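Alpha-fucosidase GH29 (Fusarium graminearum, PDB 4NI3) probably hydrolyses alpha-linked L-fucose from glycoconjugates, as a glycoside hydrolase of family 29 in which an alpha-fucosidase domain is followed by a C-terminal domain. Local coordinates at residues A41-E46 / S57-H62; H171-Y176 / D226-S231; D304-S309 / L341-M346. All coordinates share one frame; numbering follows the deposited sequence.

Contact 1: residues A41-E46 / S57-H62; sequences AQYASE and SDQRKH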
ATOM      1  N   ALA A  41      21.592  14.542   6.297  1.00 16.86           N
ATOM      2  CA  ALA A  41      22.748  13.804   6.826  1.00 17.52           C
ATOM      3  C   ALA A  41      23.104  12.582   5.991  1.00 17.41           C
ATOM      4  O   ALA A  41      24.229  12.095   6.064  1.00 18.58           O
ATOM      5  CB  ALA A  41      22.500  13.381   8.268  1.00 17.02           C
ATOM      6  N   GLN A  42      22.157  12.075   5.195  1.00 17.34           N
ATOM      7  CA  GLN A  42      22.368  10.859   4.392  1.00 16.53           C
ATOM      8  C   GLN A  42      23.010   9.728   5.224  1.00 14.76           C
ATOM      9  O   GLN A  42      23.962   9.086   4.798  1.00 18.17           O
ATOM     10  CB  GLN A  42      23.216  11.161   3.150  1.00 15.16           C
ATOM     11  CG  GLN A  42      22.555  12.233   2.257  1.00 16.47           C
ATOM     12  CD  GLN A  42      23.223  12.463   0.921  1.00 17.06           C
ATOM     13  OE1 GLN A  42      22.548  12.794  -0.065  1.00 17.59           O
ATOM     14  NE2 GLN A  42      24.534  12.301   0.855  1.00 21.46           N
ATOM     15  N   TYR A  43      22.453   9.530   6.404  1.00 15.95           N
ATOM     16  CA  TYR A  43      23.012   8.584   7.358  1.00 15.79           C
ATOM     17  C   TYR A  43      21.920   7.859   8.104  1.00 15.36           C
ATOM     18  O   TYR A  43      20.966   8.462   8.584  1.00 16.84           O
ATOM     19  CB  TYR A  43      23.931   9.316   8.353  1.00 17.51           C
ATOM     20  CG  TYR A  43      24.763   8.347   9.163  1.00 18.77           C
ATOM     21  CD1 TYR A  43      25.935   7.816   8.634  1.00 21.51           C
ATOM     22  CD2 TYR A  43      24.356   7.936  10.424  1.00 17.69           C
ATOM     23  CE1 TYR A  43      26.698   6.892   9.354  1.00 22.06           C
ATOM     24  CE2 TYR A  43      25.116   7.000  11.156  1.00 20.16           C
ATOM     25  CZ  TYR A  43      26.279   6.504  10.604  1.00 20.49           C
ATOM     26  OH  TYR A  43      27.046   5.588  11.312  1.00 24.96           O
ATOM     27  N   ALA A  44      22.111   6.533   8.213  1.00 16.04           N
ATOM     28  CA  ALA A  44      21.267   5.596   8.967  1.00 17.54           C
ATOM     29  C   ALA A  44      19.867   5.410   8.373  1.00 17.06           C
ATOM     30  O   ALA A  44      19.594   4.365   7.752  1.00 16.86           O
ATOM     31  CB  ALA A  44      21.186   6.006  10.459  1.00 18.26           C
ATOM     32  N   SER A  45      18.991   6.404   8.529  1.00 14.73           N
ATOM     33  CA  SER A  45      17.644   6.323   7.967  1.00 16.04           C
ATOM     34  C   SER A  45      16.979   7.665   8.084  1.00 15.12           C
ATOM     35  O   SER A  45      17.580   8.639   8.580  1.00 14.88           O
ATOM     36  CB  SER A  45      16.786   5.271   8.682  1.00 16.93           C
ATOM     37  OG  SER A  45      16.463   5.713   9.976  1.00 17.45           O
ATOM     38  N   GLU A  46      15.714   7.712   7.679  1.00 16.74           N
ATOM     39  CA  GLU A  46      14.887   8.887   7.864  1.00 17.12           C
ATOM     40  C   GLU A  46      14.605   9.194   9.345  1.00 18.56           C
ATOM     41  O   GLU A  46      14.131  10.289   9.673  1.00 16.40           O
ATOM     42  CB  GLU A  46      13.569   8.721   7.095  1.00 16.81           C
ATOM     43  CG  GLU A  46      12.578   7.797   7.746  1.00 18.13           C
ATOM     44  CD  GLU A  46      12.989   6.330   7.733  1.00 18.30           C
ATOM     45  OE1 GLU A  46      13.815   5.915   6.883  1.00 17.33           O
ATOM     46  OE2 GLU A  46      12.468   5.605   8.591  1.00 19.08           O
ATOM     47  N   SER A  57      23.973   6.321  20.927  1.00 23.78           N
ATOM     48  CA  SER A  57      23.612   5.724  19.648  1.00 23.70           C
ATOM     49  C   SER A  57      24.699   5.930  18.620  1.00 18.49           C
ATOM     50  O   SER A  57      25.527   6.828  18.744  1.00 19.93           O
ATOM     51  CB  SER A  57      22.304   6.304  19.118  1.00 22.85           C
ATOM     52  OG  SER A  57      22.511   7.646  18.715  1.00 22.55           O
ATOM     53  N   ASP A  58      24.686   5.081  17.595  1.00 19.90           N
ATOM     54  CA  ASP A  58      25.612   5.257  16.494  1.00 19.26           C
ATOM     55  C   ASP A  58      25.338   6.583  15.772  1.00 18.30           C
ATOM     56  O   ASP A  58      26.261   7.249  15.315  1.00 19.33           O
ATOM     57  CB  ASP A  58      25.511   4.098  15.511  1.00 20.11           C
ATOM     58  CG  ASP A  58      26.438   4.260  14.344  1.00 27.75           C
ATOM     59  OD1 ASP A  58      27.663   4.072  14.525  1.00 30.33           O
ATOM     60  OD2 ASP A  58      25.947   4.597  13.234  1.00 27.43           O
ATOM     61  N   GLN A  59      24.063   6.931  15.656  1.00 18.68           N
ATOM     62  CA  GLN A  59      23.702   8.185  14.995  1.00 17.28           C
ATOM     63  C   GLN A  59      24.235   9.390  15.765  1.00 18.13           C
ATOM     64  O   GLN A  59      24.752  10.333  15.173  1.00 19.21           O
ATOM     65  CB  GLN A  59      22.189   8.277  14.823  1.00 17.44           C
ATOM     66  CG  GLN A  59      21.620   7.198  13.910  1.00 17.62           C
ATOM     67  CD  GLN A  59      21.182   5.949  14.653  1.00 23.19           C
ATOM     68  OE1 GLN A  59      21.700   5.638  15.731  1.00 21.97           O
ATOM     69  NE2 GLN A  59      20.188   5.246  14.104  1.00 22.55           N
ATOM     70  N   ARG A  60      24.145   9.341  17.096  1.00 17.20           N
ATOM     71  CA  ARG A  60      24.684  10.407  17.926  1.00 17.37           C
ATOM     72  C   ARG A  60      26.196  10.480  17.756  1.00 17.80           C
ATOM     73  O   ARG A  60      26.766  11.547  17.655  1.00 18.72           O
ATOM     74  CB  ARG A  60      24.326  10.207  19.395  1.00 20.02           C
ATOM     75  CG  ARG A  60      25.132  11.112  20.303  1.00 22.52           C
ATOM     76  CD  ARG A  60      24.793  10.861  21.752  1.00 22.94           C
ATOM     77  NE  ARG A  60      23.597  11.600  22.110  1.00 23.25           N
ATOM     78  CZ  ARG A  60      23.605  12.854  22.546  1.00 22.91           C
ATOM     79  NH1 ARG A  60      24.753  13.511  22.697  1.00 27.33           N
ATOM     80  NH2 ARG A  60      22.465  13.452  22.842  1.00 22.95           N
ATOM     81  N   LYS A  61      26.849   9.322  17.728  1.00 18.88           N
ATOM     82  CA  LYS A  61      28.285   9.300  17.516  1.00 21.59           C
ATOM     83  C   LYS A  61      28.659   9.934  16.179  1.00 20.76           C
ATOM     84  O   LYS A  61      29.542  10.790  16.094  1.00 21.20           O
ATOM     85  CB  LYS A  61      28.805   7.859  17.586  1.00 23.45           C
ATOM     86  CG  LYS A  61      30.314   7.760  17.548  1.00 35.41           C
ATOM     87  CD  LYS A  61      30.785   6.741  16.517  1.00 43.80           C
ATOM     88  CE  LYS A  61      30.331   7.104  15.112  1.00 48.76           C
ATOM     89  NZ  LYS A  61      30.829   6.133  14.104  1.00 43.35           N
ATOM     90  N   HIS A  62      27.998   9.484  15.120  1.00 19.26           N
ATOM     91  CA  HIS A  62      28.221  10.064  13.813  1.00 18.66           C
ATOM     92  C   HIS A  62      27.995  11.584  13.818  1.00 18.36           C
ATOM     93  O   HIS A  62      28.782  12.344  13.266  1.00 20.52           O
ATOM     94  CB  HIS A  62      27.295   9.408  12.783  1.00 18.63           C
ATOM     95  CG  HIS A  62      27.367  10.051  11.439  1.00 19.43           C
ATOM     96  ND1 HIS A  62      28.346   9.738  10.525  1.00 21.58           N
ATOM     97  CD2 HIS A  62      26.608  11.024  10.868  1.00 19.85           C
ATOM     98  CE1 HIS A  62      28.181  10.475   9.437  1.00 24.76           C
ATOM     99  NE2 HIS A  62      27.138  11.265   9.624  1.00 21.67           N
TER
HETATM  100  O   HOH W   1      26.331  12.997   7.565  1.00 21.08           O
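A water bridges A41 and H62: it donates to A41 O at 2.7 Å and lies 2.8 Å from H62 NE2, in plane at the imidazole edge.

The main ring contact is a face-to-face stack of Y43 on H62. The planes differ by only 5°, and the ring centroids are 3.7 Å apart. With CG anti to the backbone N in both residues (chi1 -168° in Y43), the two side chains slide past each other in opposite directions. H62 CB therefore also packs over the tyrosine face, a CH-pi contact of 3.9 Å to the ring centroid. Beside the stack, A44 CB rests on Q59 CG at 3.7 Å. Y48 of helix 48-51 touches the side chains of both Y43 and H62.

Y43 OH also donates to D58 OD2, but the 2.4 Å separation is very short for a hydrogen bond and its length is therefore doubtful. OD2 lies at the edge of the tyrosine ring, near its plane, while the carboxylate plane is turned 28° from it. D58 OD1 also has a long salt bridge to K61 NZ at 3.8 Å.

The helix starts with S57 as N-cap, its OG accepting from R60 N at 2.9 Å. This is a surface contact within the long loop region that follows the first strand, 29-33, of the TIM barrel: an N-capped helix held to a preceding loop by an aromatic stack.

Contact 2: residues H171-Y176 / D226-S231; sequences HQAYNY and DFSLDS. With MAN (alpha-D-mannopyranose), chain D.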
ATOM      1  N   HIS A 171       3.137  12.489   8.170  1.00 12.80           N
ATOM      2  CA  HIS A 171       3.618  11.665   9.288  1.00 11.86           C
ATOM      3  C   HIS A 171       3.760  12.552  10.531  1.00 14.72           C
ATOM      4  O   HIS A 171       4.649  12.323  11.375  1.00 14.90           O
ATOM      5  CB  HIS A 171       4.972  11.000   8.980  1.00 15.16           C
ATOM      6  CG  HIS A 171       5.136  10.453   7.587  1.00 14.04           C
ATOM      7  ND1 HIS A 171       5.542   9.156   7.353  1.00 13.29           N
ATOM      8  CD2 HIS A 171       5.045  11.046   6.371  1.00 12.99           C
ATOM      9  CE1 HIS A 171       5.662   8.964   6.048  1.00 12.93           C
ATOM     10  NE2 HIS A 171       5.361  10.096   5.431  1.00 12.97           N
ATOM     11  N   GLN A 172       2.913  13.579  10.631  1.00 13.39           N
ATOM     12  CA  GLN A 172       3.201  14.640  11.610  1.00 13.31           C
ATOM     13  C   GLN A 172       2.640  14.336  13.010  1.00 16.47           C
ATOM     14  O   GLN A 172       2.832  15.129  13.937  1.00 17.05           O
ATOM     15  CB  GLN A 172       2.714  16.009  11.049  1.00 13.79           C
ATOM     16  CG  GLN A 172       1.239  16.373  11.194  1.00 14.47           C
ATOM     17  CD  GLN A 172       0.284  15.648  10.228  1.00 15.78           C
ATOM     18  OE1 GLN A 172       0.603  14.605   9.652  1.00 15.80           O
ATOM     19  NE2 GLN A 172      -0.918  16.189  10.083  1.00 14.01           N
ATOM     20  N   ALA A 173       2.029  13.169  13.204  1.00 15.37           N
ATOM     21  CA  ALA A 173       1.570  12.803  14.571  1.00 16.48           C
ATOM     22  C   ALA A 173       2.697  12.393  15.507  1.00 15.64           C
ATOM     23  O   ALA A 173       2.705  12.798  16.682  1.00 15.48           O
ATOM     24  CB  ALA A 173       0.531  11.665  14.514  1.00 15.00           C
ATOM     25  N   TYR A 174       3.652  11.598  15.042  1.00 14.60           N
ATOM     26  CA  TYR A 174       4.715  11.119  15.928  1.00 15.47           C
ATOM     27  C   TYR A 174       5.659  12.255  16.336  1.00 14.68           C
ATOM     28  O   TYR A 174       6.338  12.168  17.372  1.00 15.43           O
ATOM     29  CB  TYR A 174       5.487   9.970  15.267  1.00 15.28           C
ATOM     30  CG  TYR A 174       6.495   9.256  16.148  1.00 12.82           C
ATOM     31  CD1 TYR A 174       6.248   9.041  17.518  1.00 15.86           C
ATOM     32  CD2 TYR A 174       7.673   8.749  15.610  1.00 14.53           C
ATOM     33  CE1 TYR A 174       7.170   8.365  18.309  1.00 15.39           C
ATOM     34  CE2 TYR A 174       8.589   8.065  16.392  1.00 14.45           C
ATOM     35  CZ  TYR A 174       8.345   7.895  17.746  1.00 15.65           C
ATOM     36  OH  TYR A 174       9.269   7.209  18.488  1.00 18.76           O
ATOM     37  N   ASN A 175       5.662  13.334  15.554  1.00 15.32           N
ATOM     38  CA  ASN A 175       6.422  14.520  15.904  1.00 15.49           C
ATOM     39  C   ASN A 175       6.305  14.941  17.378  1.00 14.90           C
ATOM     40  O   ASN A 175       7.306  15.330  18.009  1.00 16.45           O
ATOM     41  CB  ASN A 175       5.978  15.684  15.011  1.00 15.11           C
ATOM     42  CG  ASN A 175       6.637  16.988  15.397  1.00 15.08           C
ATOM     43  OD1 ASN A 175       6.028  17.822  16.054  1.00 19.56           O
ATOM     44  ND2 ASN A 175       7.906  17.145  15.023  1.00 13.72           N
ATOM     45  N   TYR A 176       5.086  14.877  17.911  1.00 15.43           N
ATOM     46  CA  TYR A 176       4.883  15.311  19.292  1.00 15.88           C
ATOM     47  C   TYR A 176       4.489  14.174  20.193  1.00 16.91           C
ATOM     48  O   TYR A 176       4.093  14.388  21.334  1.00 19.86           O
ATOM     49  CB  TYR A 176       3.842  16.428  19.363  1.00 17.41           C
ATOM     50  CG  TYR A 176       2.435  16.124  18.917  1.00 15.31           C
ATOM     51  CD1 TYR A 176       2.080  16.224  17.571  1.00 17.64           C
ATOM     52  CD2 TYR A 176       1.445  15.778  19.851  1.00 17.44           C
ATOM     53  CE1 TYR A 176       0.792  16.010  17.154  1.00 16.82           C
ATOM     54  CE2 TYR A 176       0.124  15.549  19.434  1.00 17.32           C
ATOM     55  CZ  TYR A 176      -0.185  15.676  18.078  1.00 19.02           C
ATOM     56  OH  TYR A 176      -1.476  15.485  17.628  1.00 19.52           O
ATOM     57  N   ASP A 226       0.800   8.293   8.604  1.00 13.81           N
ATOM     58  CA  ASP A 226       1.586   7.377   9.410  1.00 13.08           C
ATOM     59  C   ASP A 226       0.922   7.127  10.758  1.00 14.28           C
ATOM     60  O   ASP A 226      -0.158   7.652  11.041  1.00 14.38           O
ATOM     61  CB  ASP A 226       3.020   7.893   9.579  1.00 13.77           C
ATOM     62  CG  ASP A 226       4.057   6.790   9.584  1.00 13.65           C
ATOM     63  OD1 ASP A 226       3.728   5.626   9.938  1.00 14.44           O
ATOM     64  OD2 ASP A 226       5.236   7.081   9.261  1.00 13.73           O
ATOM     65  N   PHE A 227       1.587   6.290  11.553  1.00 14.98           N
ATOM     66  CA  PHE A 227       1.076   5.844  12.857  1.00 13.03           C
ATOM     67  C   PHE A 227       1.046   6.971  13.891  1.00 14.91           C
ATOM     68  O   PHE A 227       1.326   8.157  13.596  1.00 16.76           O
ATOM     69  CB  PHE A 227       1.940   4.673  13.357  1.00 14.84           C
ATOM     70  CG  PHE A 227       3.142   5.098  14.126  1.00 14.65           C
ATOM     71  CD1 PHE A 227       3.329   4.658  15.427  1.00 17.02           C
ATOM     72  CD2 PHE A 227       4.075   5.974  13.585  1.00 17.80           C
ATOM     73  CE1 PHE A 227       4.450   5.063  16.158  1.00 21.48           C
ATOM     74  CE2 PHE A 227       5.180   6.397  14.311  1.00 15.41           C
ATOM     75  CZ  PHE A 227       5.365   5.934  15.602  1.00 15.48           C
ATOM     76  N   SER A 228       0.706   6.599  15.115  1.00 15.50           N
ATOM     77  CA  SER A 228       0.507   7.529  16.248  1.00 14.65           C
ATOM     78  C   SER A 228      -0.740   8.382  16.073  1.00 13.63           C
ATOM     79  O   SER A 228      -0.864   9.457  16.687  1.00 15.94           O
ATOM     80  CB  SER A 228       1.744   8.393  16.492  1.00 17.86           C
ATOM     81  OG  SER A 228       1.655   9.047  17.763  1.00 17.29           O
ATOM     82  N   LEU A 229      -1.702   7.894  15.294  1.00 15.42           N
ATOM     83  CA  LEU A 229      -3.023   8.484  15.275  1.00 14.85           C
ATOM     84  C   LEU A 229      -3.791   8.018  16.515  1.00 17.19           C
ATOM     85  O   LEU A 229      -4.410   8.824  17.228  1.00 17.94           O
ATOM     86  CB  LEU A 229      -3.773   8.117  13.986  1.00 14.70           C
ATOM     87  CG  LEU A 229      -3.141   8.614  12.675  1.00 16.25           C
ATOM     88  CD1 LEU A 229      -4.079   8.214  11.564  1.00 18.38           C
ATOM     89  CD2 LEU A 229      -2.891  10.133  12.717  1.00 18.05           C
ATOM     90  N   ASP A 230      -3.733   6.712  16.768  1.00 17.64           N
ATOM     91  CA  ASP A 230      -4.136   6.146  18.052  1.00 16.59           C
ATOM     92  C   ASP A 230      -3.524   4.765  18.117  1.00 14.68           C
ATOM     93  O   ASP A 230      -4.195   3.745  17.843  1.00 17.54           O
ATOM     94  CB  ASP A 230      -5.654   6.110  18.198  1.00 16.32           C
ATOM     95  CG  ASP A 230      -6.097   5.580  19.558  1.00 20.92           C
ATOM     96  OD1 ASP A 230      -5.245   5.473  20.473  1.00 20.99           O
ATOM     97  OD2 ASP A 230      -7.305   5.269  19.684  1.00 21.65           O
ATOM     98  N   SER A 231      -2.240   4.738  18.450  0.52 15.76           N
ATOM     99  CA  SER A 231      -1.487   3.498  18.511  0.52 18.44           C
ATOM    100  C   SER A 231      -0.728   3.373  19.834  0.52 17.31           C
ATOM    101  O   SER A 231       0.505   3.397  19.878  0.52 19.43           O
ATOM    102  CB  SER A 231      -0.540   3.395  17.308  0.52 23.26           C
ATOM    103  OG  SER A 231       0.448   4.401  17.322  0.52 17.56           O
TER
HETATM  104  C1  MAN D   4      -9.032   4.482  25.475  1.00 18.31           C
HETATM  105  C2  MAN D   4      -9.192   5.405  24.242  1.00 20.89           C
HETATM  106  C3  MAN D   4      -8.346   4.868  23.076  1.00 21.53           C
HETATM  107  C4  MAN D   4      -6.907   4.637  23.490  1.00 22.83           C
HETATM  108  C5  MAN D   4      -6.881   3.720  24.733  1.00 23.92           C
HETATM  109  C6  MAN D   4      -5.499   3.501  25.249  1.00 27.34           C
HETATM  110  O2  MAN D   4      -8.693   6.684  24.528  1.00 22.96           O
HETATM  111  O3  MAN D   4      -8.393   5.782  21.970  1.00 22.10           O
HETATM  112  O4  MAN D   4      -6.214   3.956  22.443  1.00 26.07           O
HETATM  113  O5  MAN D   4      -7.663   4.299  25.799  1.00 21.25           O
HETATM  114  O6  MAN D   4      -5.566   2.333  26.068  1.00 38.12           O
HETATM  115  O   HOH W   2       3.335   9.824  12.635  1.00 15.27           O
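Y174 and F227 are brought together by two different first torsions: the tyrosine CG is anti to its backbone N (chi1 -172°), whereas the phenylalanine CG sits between backbone N and carbonyl carbon (chi1 87°). The phenylalanine edge is thereby directed at the tyrosine face, with F227 CZ 3.6 Å from Y174 CG. Planes 60° apart and centroids 4.9 Å apart define an edge-to-face pair. It lies among the loops after strands 165-170 and 222-225 of the TIM barrel, at the strand ends where this fold carries its active site.

Closer to those strands, H171 ND1 donates to D226 OD2 at 2.8 Å. OD2 lies at the imidazole edge, tilted somewhat from the ring plane, and ND1 approaches its anti side from outside the carboxylate plane. D226 OD1 accepts from F227 N at 2.8 Å and forms a salt bridge with K272, while OD2 also bonds a glycerol, probably from the crystallisation liquor; each oxygen thus has two partners. H126 and W224 meet the H171 ring.

A water accepts from Y174 N and lies 2.8 Å from F227 O, joining the two backbones. A173 CB packs against S228 O at 3.4 Å. Further along the second loop, D230 holds an alpha-D-mannopyranose with both oxygens: OD1 accepts from its O4 at 2.7 Å, and OD2 from its O3 at 2.6 Å.

Contact 3: residues D304-S309 / L341-M346; sequences DAISAS and LNISPM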
ATOM      1  N   ASP A 304       5.704   0.071   0.687  1.00 14.13           N
ATOM      2  CA  ASP A 304       7.004  -0.557   0.866  1.00 16.11           C
ATOM      3  C   ASP A 304       8.047   0.360   0.307  1.00 14.24           C
ATOM      4  O   ASP A 304       7.721   1.380  -0.314  1.00 14.46           O
ATOM      5  CB  ASP A 304       7.053  -1.923   0.171  1.00 18.29           C
ATOM      6  CG  ASP A 304       7.982  -2.918   0.853  1.00 18.72           C
ATOM      7  OD1 ASP A 304       8.812  -2.534   1.690  1.00 17.31           O
ATOM      8  OD2 ASP A 304       7.871  -4.111   0.499  1.00 21.12           O
ATOM      9  N   ALA A 305       9.308   0.031   0.545  1.00 14.95           N
ATOM     10  CA  ALA A 305      10.416   0.895   0.198  1.00 15.39           C
ATOM     11  C   ALA A 305      11.363   0.183  -0.747  1.00 16.17           C
ATOM     12  O   ALA A 305      11.503  -1.030  -0.707  1.00 15.81           O
ATOM     13  CB  ALA A 305      11.143   1.349   1.461  1.00 15.55           C
ATOM     14  N   ILE A 306      12.046   0.942  -1.580  1.00 14.23           N
ATOM     15  CA  ILE A 306      12.986   0.378  -2.535  1.00 14.05           C
ATOM     16  C   ILE A 306      14.269  -0.142  -1.846  1.00 13.94           C
ATOM     17  O   ILE A 306      15.027  -0.909  -2.462  1.00 16.26           O
ATOM     18  CB  ILE A 306      13.326   1.439  -3.642  1.00 13.84           C
ATOM     19  CG1 ILE A 306      13.943   0.760  -4.880  1.00 16.45           C
ATOM     20  CG2 ILE A 306      14.120   2.630  -3.071  1.00 14.79           C
ATOM     21  CD1 ILE A 306      13.796   1.616  -6.125  1.00 17.45           C
ATOM     22  N   SER A 307      14.499   0.290  -0.595  1.00 13.98           N
ATOM     23  CA  SER A 307      15.591  -0.226   0.233  1.00 14.70           C
ATOM     24  C   SER A 307      15.040  -0.871   1.496  1.00 17.31           C
ATOM     25  O   SER A 307      14.092  -0.365   2.101  1.00 16.71           O
ATOM     26  CB  SER A 307      16.549   0.898   0.634  1.00 15.61           C
ATOM     27  OG  SER A 307      17.497   0.385   1.573  1.00 17.55           O
ATOM     28  N   ALA A 308      15.673  -1.962   1.917  1.00 16.50           N
ATOM     29  CA  ALA A 308      15.342  -2.602   3.185  1.00 15.38           C
ATOM     30  C   ALA A 308      15.686  -1.781   4.424  1.00 17.22           C
ATOM     31  O   ALA A 308      15.077  -1.977   5.481  1.00 17.69           O
ATOM     32  CB  ALA A 308      16.059  -3.935   3.271  1.00 17.41           C
ATOM     33  N   SER A 309      16.671  -0.896   4.320  1.00 15.84           N
ATOM     34  CA  SER A 309      17.265  -0.306   5.514  1.00 17.29           C
ATOM     35  C   SER A 309      16.765   1.085   5.856  1.00 16.34           C
ATOM     36  O   SER A 309      16.942   1.533   6.974  1.00 17.76           O
ATOM     37  CB  SER A 309      18.782  -0.250   5.369  1.00 18.65           C
ATOM     38  OG  SER A 309      19.157   0.686   4.362  1.00 19.35           O
ATOM     39  N   LEU A 341       4.990   2.232  -3.628  1.00 11.97           N
ATOM     40  CA  LEU A 341       6.432   2.088  -3.488  1.00 11.51           C
ATOM     41  C   LEU A 341       7.106   3.414  -3.194  1.00 13.01           C
ATOM     42  O   LEU A 341       6.938   4.378  -3.956  1.00 12.79           O
ATOM     43  CB  LEU A 341       7.019   1.461  -4.756  1.00 13.23           C
ATOM     44  CG  LEU A 341       8.539   1.284  -4.766  1.00 13.94           C
ATOM     45  CD1 LEU A 341       8.993   0.315  -3.680  1.00 15.74           C
ATOM     46  CD2 LEU A 341       9.025   0.813  -6.136  1.00 17.60           C
ATOM     47  N   ASN A 342       7.906   3.444  -2.132  1.00 13.01           N
ATOM     48  CA  ASN A 342       8.745   4.588  -1.791  1.00 11.95           C
ATOM     49  C   ASN A 342      10.098   4.541  -2.483  1.00 13.29           C
ATOM     50  O   ASN A 342      10.768   3.486  -2.476  1.00 13.54           O
ATOM     51  CB  ASN A 342       8.962   4.634  -0.282  1.00 11.74           C
ATOM     52  CG  ASN A 342       9.970   5.672   0.110  1.00 13.75           C
ATOM     53  OD1 ASN A 342       9.638   6.851   0.192  1.00 13.30           O
ATOM     54  ND2 ASN A 342      11.229   5.253   0.313  1.00 12.94           N
ATOM     55  N   ILE A 343      10.486   5.667  -3.080  1.00 13.04           N
ATOM     56  CA  ILE A 343      11.834   5.851  -3.603  1.00 13.10           C
ATOM     57  C   ILE A 343      12.551   6.942  -2.828  1.00 13.64           C
ATOM     58  O   ILE A 343      11.947   7.627  -2.012  1.00 13.35           O
ATOM     59  CB  ILE A 343      11.815   6.158  -5.113  1.00 11.85           C
ATOM     60  CG1 ILE A 343      11.100   7.482  -5.406  1.00 12.82           C
ATOM     61  CG2 ILE A 343      11.166   4.971  -5.865  1.00 13.91           C
ATOM     62  CD1 ILE A 343      11.063   7.811  -6.929  1.00 15.09           C
ATOM     63  N   SER A 344      13.855   7.101  -3.089  1.00 13.80           N
ATOM     64  CA  SER A 344      14.735   7.775  -2.133  1.00 14.15           C
ATOM     65  C   SER A 344      15.754   8.672  -2.820  1.00 13.99           C
ATOM     66  O   SER A 344      16.912   8.302  -2.970  1.00 14.60           O
ATOM     67  CB  SER A 344      15.475   6.732  -1.297  1.00 15.37           C
ATOM     68  OG  SER A 344      14.562   5.939  -0.559  1.00 14.96           O
ATOM     69  N   PRO A 345      15.351   9.888  -3.212  1.00 14.52           N
ATOM     70  CA  PRO A 345      16.306  10.829  -3.795  1.00 14.43           C
ATOM     71  C   PRO A 345      17.369  11.242  -2.786  1.00 14.92           C
ATOM     72  O   PRO A 345      17.101  11.308  -1.571  1.00 15.56           O
ATOM     73  CB  PRO A 345      15.438  12.039  -4.168  1.00 14.10           C
ATOM     74  CG  PRO A 345      13.995  11.488  -4.209  1.00 14.86           C
ATOM     75  CD  PRO A 345      13.985  10.429  -3.134  1.00 14.21           C
ATOM     76  N   MET A 346      18.558  11.530  -3.285  1.00 15.82           N
ATOM     77  CA  MET A 346      19.630  12.041  -2.438  1.00 15.75           C
ATOM     78  C   MET A 346      19.272  13.428  -1.939  1.00 15.56           C
ATOM     79  O   MET A 346      18.339  14.057  -2.441  1.00 16.51           O
ATOM     80  CB  MET A 346      20.942  12.056  -3.229  1.00 16.98           C
ATOM     81  CG  MET A 346      21.288  10.690  -3.822  1.00 18.03           C
ATOM     82  SD  MET A 346      23.007  10.606  -4.423  1.00 26.52           S
ATOM     83  CE  MET A 346      22.987  11.715  -5.793  1.00 38.90           C
TER
HETATM   84  O   HOH W   3      13.756   3.304   0.308  1.00 14.93           O
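D304 O accepts from N342 N at 2.8 Å, a nearly straight bond (169° at the hydrogen) in the carbonyl plane. The next bond runs the other way, from I306 N to N342 O at 3.0 Å, so both N and O of N342 bond the neighbouring strand. This alternation, with bridges D304-L341 and A305-N342, marks parallel pairing: strands 300-305 and 337-343 are the seventh and eighth of the TIM barrel, joined by helix 322-334 in a beta-alpha-beta unit.

L341 CD1 reaches to 3.8 Å from I306 N, and I306 CG2 packs 4.0 Å from I343 CA. Further out, helix 353-369 touches I306 and L341. On the sheet face of A305 and N342, opposite that of D304 and L341, N342 CB lies beside A305, and with CG anti to the backbone N (chi1 172°) the amide bonds H34 ND1 through OD1 and W311 O through ND2.

Where the strands end, a water takes over the link: it accepts from S307 N, more weakly from N342 ND2, and donates at 2.9 Å to S344 OG, which also hydrogen-bonds W311 O. Beyond it, S307 OG closes an ST turn by accepting from S309 N at 3.1 Å.

Contacts 2 and 3 are buried and each joins neighbouring elements of the barrel, whereas contact 1 lies on the surface, with its centre about 27 Å from the centre of the chain. Contact 3 alone pairs strands, through backbone bonds; contact 2 joins the loops just beyond two strands, with side-chain polar bonds and an edge-to-face pair; contact 1 sets loop against helix through a parallel ring stack. All three use a water to reach backbone atoms. Contacts 1 and 3 touch, Q42 OE1 packing 3.6 Å from M346 CB, as the loops after the first and eighth strands come together. Contact 2 stays about 7 Å from either at the nearest atoms.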